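Local coordinates for uncharacterized protein (Desulfotomaculum acetoxidans, PDB 3U4Y) that is of unknown function but belongs to the lactonase family and folds as a seven-bladed beta-propeller, at residues S84-D88 / T100-N105. Numbering follows the deposited sequence.
Sequences SSMAD and TVTGLN
The hydroxyl of S85 reaches into the bend of 102-105 and holds two backbone groups at once. Its OG accepts the amide of G103 at 2.9 Å from G103 N, with an N-H...O angle of 153°, and gives its own proton to the carbonyl of N105, where S85 OG lies 3.1 Å from N105 O and in the carbonyl plane. OG is placed there by a chi1 of 84°, which sets it between the backbone N and carbonyl carbon of S85. An alanine here has no OG, and would probably leave the G103 amide and the N105 carbonyl without this partner and the bend less firmly tied to 84-88.

Backbone bonds continue the join toward D88. A87 N donates to V101 O over 2.8 Å, nearly in line with the C=O bond, and the CA of M86 adds a CA-H...O contact to that same oxygen. V101 N answers with a bond to D88 O, 3.3 Å away and tilted out of the carbonyl plane, rather than to A87 O, which turns instead to the hydroxyl of T57.

Nonpolar contact centres on M86 and T100. T100 CG2 lies against the CB and CG of the selenomethionine M86, whose extended chain continues away to touch T57 and Q111. The A87 methyl packs against the T102-G103 backbone, 3.7 Å from T102 O and beside G103 CA.

Residues 84-88 form the link from the outermost strand 75-81 of one propeller blade to the innermost strand 89-91 of the next, while 100-105 runs from the end of strand 97-100 into the loop that leads to strand 109-114 of that second blade. The backbone bonds carry the antiparallel pairing of 89-91 with 97-100 irregularly past its end, in a beta-bulge-like pattern with A87 and D88 opposite V101, and the D88 carboxylate reaches on to I133 N in the following blade.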
ATOM      1  N   SER A  84      -8.820  14.814   9.913  1.00 51.49           N
ATOM      2  CA  SER A  84      -8.775  13.671  10.824  1.00 52.02           C
ATOM      3  C   SER A  84      -7.561  12.789  10.546  1.00 48.35           C
ATOM      4  O   SER A  84      -6.715  13.139   9.726  1.00 39.44           O
ATOM      5  CB  SER A  84     -10.056  12.846  10.721  1.00 57.70           C
ATOM      6  OG  SER A  84     -10.210  12.302   9.419  1.00 63.05           O
ATOM      7  N   SER A  85      -7.483  11.645  11.227  1.00 47.65           N
ATOM      8  CA  SER A  85      -6.319  10.761  11.119  1.00 40.89           C
ATOM      9  C   SER A  85      -6.096  10.162   9.720  1.00 40.91           C
ATOM     10  O   SER A  85      -6.975  10.219   8.858  1.00 50.07           O
ATOM     11  CB  SER A  85      -6.442   9.625  12.114  1.00 39.17           C
ATOM     12  OG  SER A  85      -7.237   8.592  11.559  1.00 43.66           O
HETATM   13  N   MSE A  86      -4.925   9.557   9.518  1.00 30.45           N
HETATM   14  CA  MSE A  86      -4.525   9.037   8.216  1.00 35.46           C
HETATM   15  C   MSE A  86      -3.747   7.734   8.318  1.00 38.17           C
HETATM   16  O   MSE A  86      -3.000   7.543   9.277  1.00 46.47           O
HETATM   17  CB  MSE A  86      -3.614  10.045   7.530  1.00 45.52           C
HETATM   18  CG  MSE A  86      -4.305  11.267   7.012  1.00 53.88           C
HETATM   19 SE   MSE A  86      -3.005  12.672   6.717  0.95 58.82          SE
HETATM   20  CE  MSE A  86      -4.214  14.192   6.928  1.00 65.44           C
ATOM     21  N   ALA A  87      -3.889   6.849   7.326  1.00 24.56           N
ATOM     22  CA  ALA A  87      -3.062   5.644   7.298  1.00 29.49           C
ATOM     23  C   ALA A  87      -2.648   5.189   5.888  1.00 44.65           C
ATOM     24  O   ALA A  87      -1.649   5.674   5.379  1.00 56.85           O
ATOM     25  CB  ALA A  87      -3.692   4.507   8.112  1.00 27.12           C
ATOM     26  N   ASP A  88      -3.369   4.263   5.254  1.00 47.75           N
ATOM     27  CA  ASP A  88      -2.957   3.851   3.907  1.00 48.80           C
ATOM     28  C   ASP A  88      -3.013   5.087   3.000  1.00 45.17           C
ATOM     29  O   ASP A  88      -3.837   5.990   3.212  1.00 45.33           O
ATOM     30  CB  ASP A  88      -3.791   2.660   3.349  1.00 16.14           C
ATOM     31  CG  ASP A  88      -3.040   1.846   2.246  1.00 88.81           C
ATOM     32  OD1 ASP A  88      -1.852   2.132   1.960  1.00 92.29           O
ATOM     33  OD2 ASP A  88      -3.633   0.903   1.667  1.00 80.33           O
ATOM     34  N   THR A 100      -5.950   9.520   1.109  1.00 31.25           N
ATOM     35  CA  THR A 100      -5.698   8.910   2.402  1.00 33.30           C
ATOM     36  C   THR A 100      -6.955   8.384   3.055  1.00 40.17           C
ATOM     37  O   THR A 100      -8.037   8.955   2.941  1.00 46.83           O
ATOM     38  CB  THR A 100      -5.093   9.915   3.372  1.00 40.51           C
ATOM     39  OG1 THR A 100      -4.355  10.891   2.636  1.00 47.55           O
ATOM     40  CG2 THR A 100      -4.178   9.214   4.346  1.00 36.31           C
ATOM     41  N   VAL A 101      -6.790   7.294   3.778  1.00 34.68           N
ATOM     42  CA  VAL A 101      -7.903   6.686   4.452  1.00 35.45           C
ATOM     43  C   VAL A 101      -7.645   6.700   5.963  1.00 39.48           C
ATOM     44  O   VAL A 101      -6.506   6.853   6.417  1.00 35.45           O
ATOM     45  CB  VAL A 101      -8.150   5.279   3.863  1.00 42.18           C
ATOM     46  CG1 VAL A 101      -8.418   4.231   4.948  1.00 53.33           C
ATOM     47  CG2 VAL A 101      -9.274   5.353   2.853  1.00 33.78           C
ATOM     48  N   THR A 102      -8.711   6.556   6.737  1.00 36.74           N
ATOM     49  CA  THR A 102      -8.631   6.692   8.180  1.00 36.31           C
ATOM     50  C   THR A 102      -7.688   5.708   8.859  1.00 38.22           C
ATOM     51  O   THR A 102      -7.406   4.628   8.332  1.00 42.27           O
ATOM     52  CB  THR A 102     -10.001   6.509   8.803  1.00 35.53           C
ATOM     53  OG1 THR A 102      -9.985   7.002  10.147  1.00 41.71           O
ATOM     54  CG2 THR A 102     -10.366   5.047   8.788  1.00 35.27           C
ATOM     55  N   GLY A 103      -7.208   6.114  10.037  1.00 38.33           N
ATOM     56  CA  GLY A 103      -6.443   5.266  10.936  1.00 33.28           C
ATOM     57  C   GLY A 103      -7.255   4.999  12.206  1.00 39.91           C
ATOM     58  O   GLY A 103      -8.487   4.985  12.175  1.00 32.46           O
ATOM     59  N   LEU A 104      -6.576   4.808  13.333  1.00 38.89           N
ATOM     60  CA  LEU A 104      -7.259   4.425  14.563  1.00 29.80           C
ATOM     61  C   LEU A 104      -8.227   5.471  15.116  1.00 33.76           C
ATOM     62  O   LEU A 104      -9.363   5.136  15.454  1.00 34.68           O
ATOM     63  CB  LEU A 104      -6.251   4.033  15.642  1.00 35.71           C
ATOM     64  CG  LEU A 104      -6.646   2.941  16.644  1.00 31.24           C
ATOM     65  CD1 LEU A 104      -6.000   3.220  17.982  1.00 22.54           C
ATOM     66  CD2 LEU A 104      -8.149   2.817  16.799  1.00 24.33           C
ATOM     67  N   ASN A 105      -7.804   6.725  15.241  1.00 43.76           N
ATOM     68  CA  ASN A 105      -8.700   7.681  15.901  1.00 66.89           C
ATOM     69  C   ASN A 105      -9.692   8.304  14.948  1.00 48.99           C
ATOM     70  O   ASN A 105      -9.407   8.485  13.767  1.00 44.31           O
ATOM     71  CB  ASN A 105      -7.955   8.741  16.724  1.00 86.81           C
ATOM     72  CG  ASN A 105      -6.695   9.211  16.053  1.00100.36           C
ATOM     73  OD1 ASN A 105      -5.778   8.420  15.826  1.00104.37           O
ATOM     74  ND2 ASN A 105      -6.627  10.504  15.740  1.00104.70           N
TER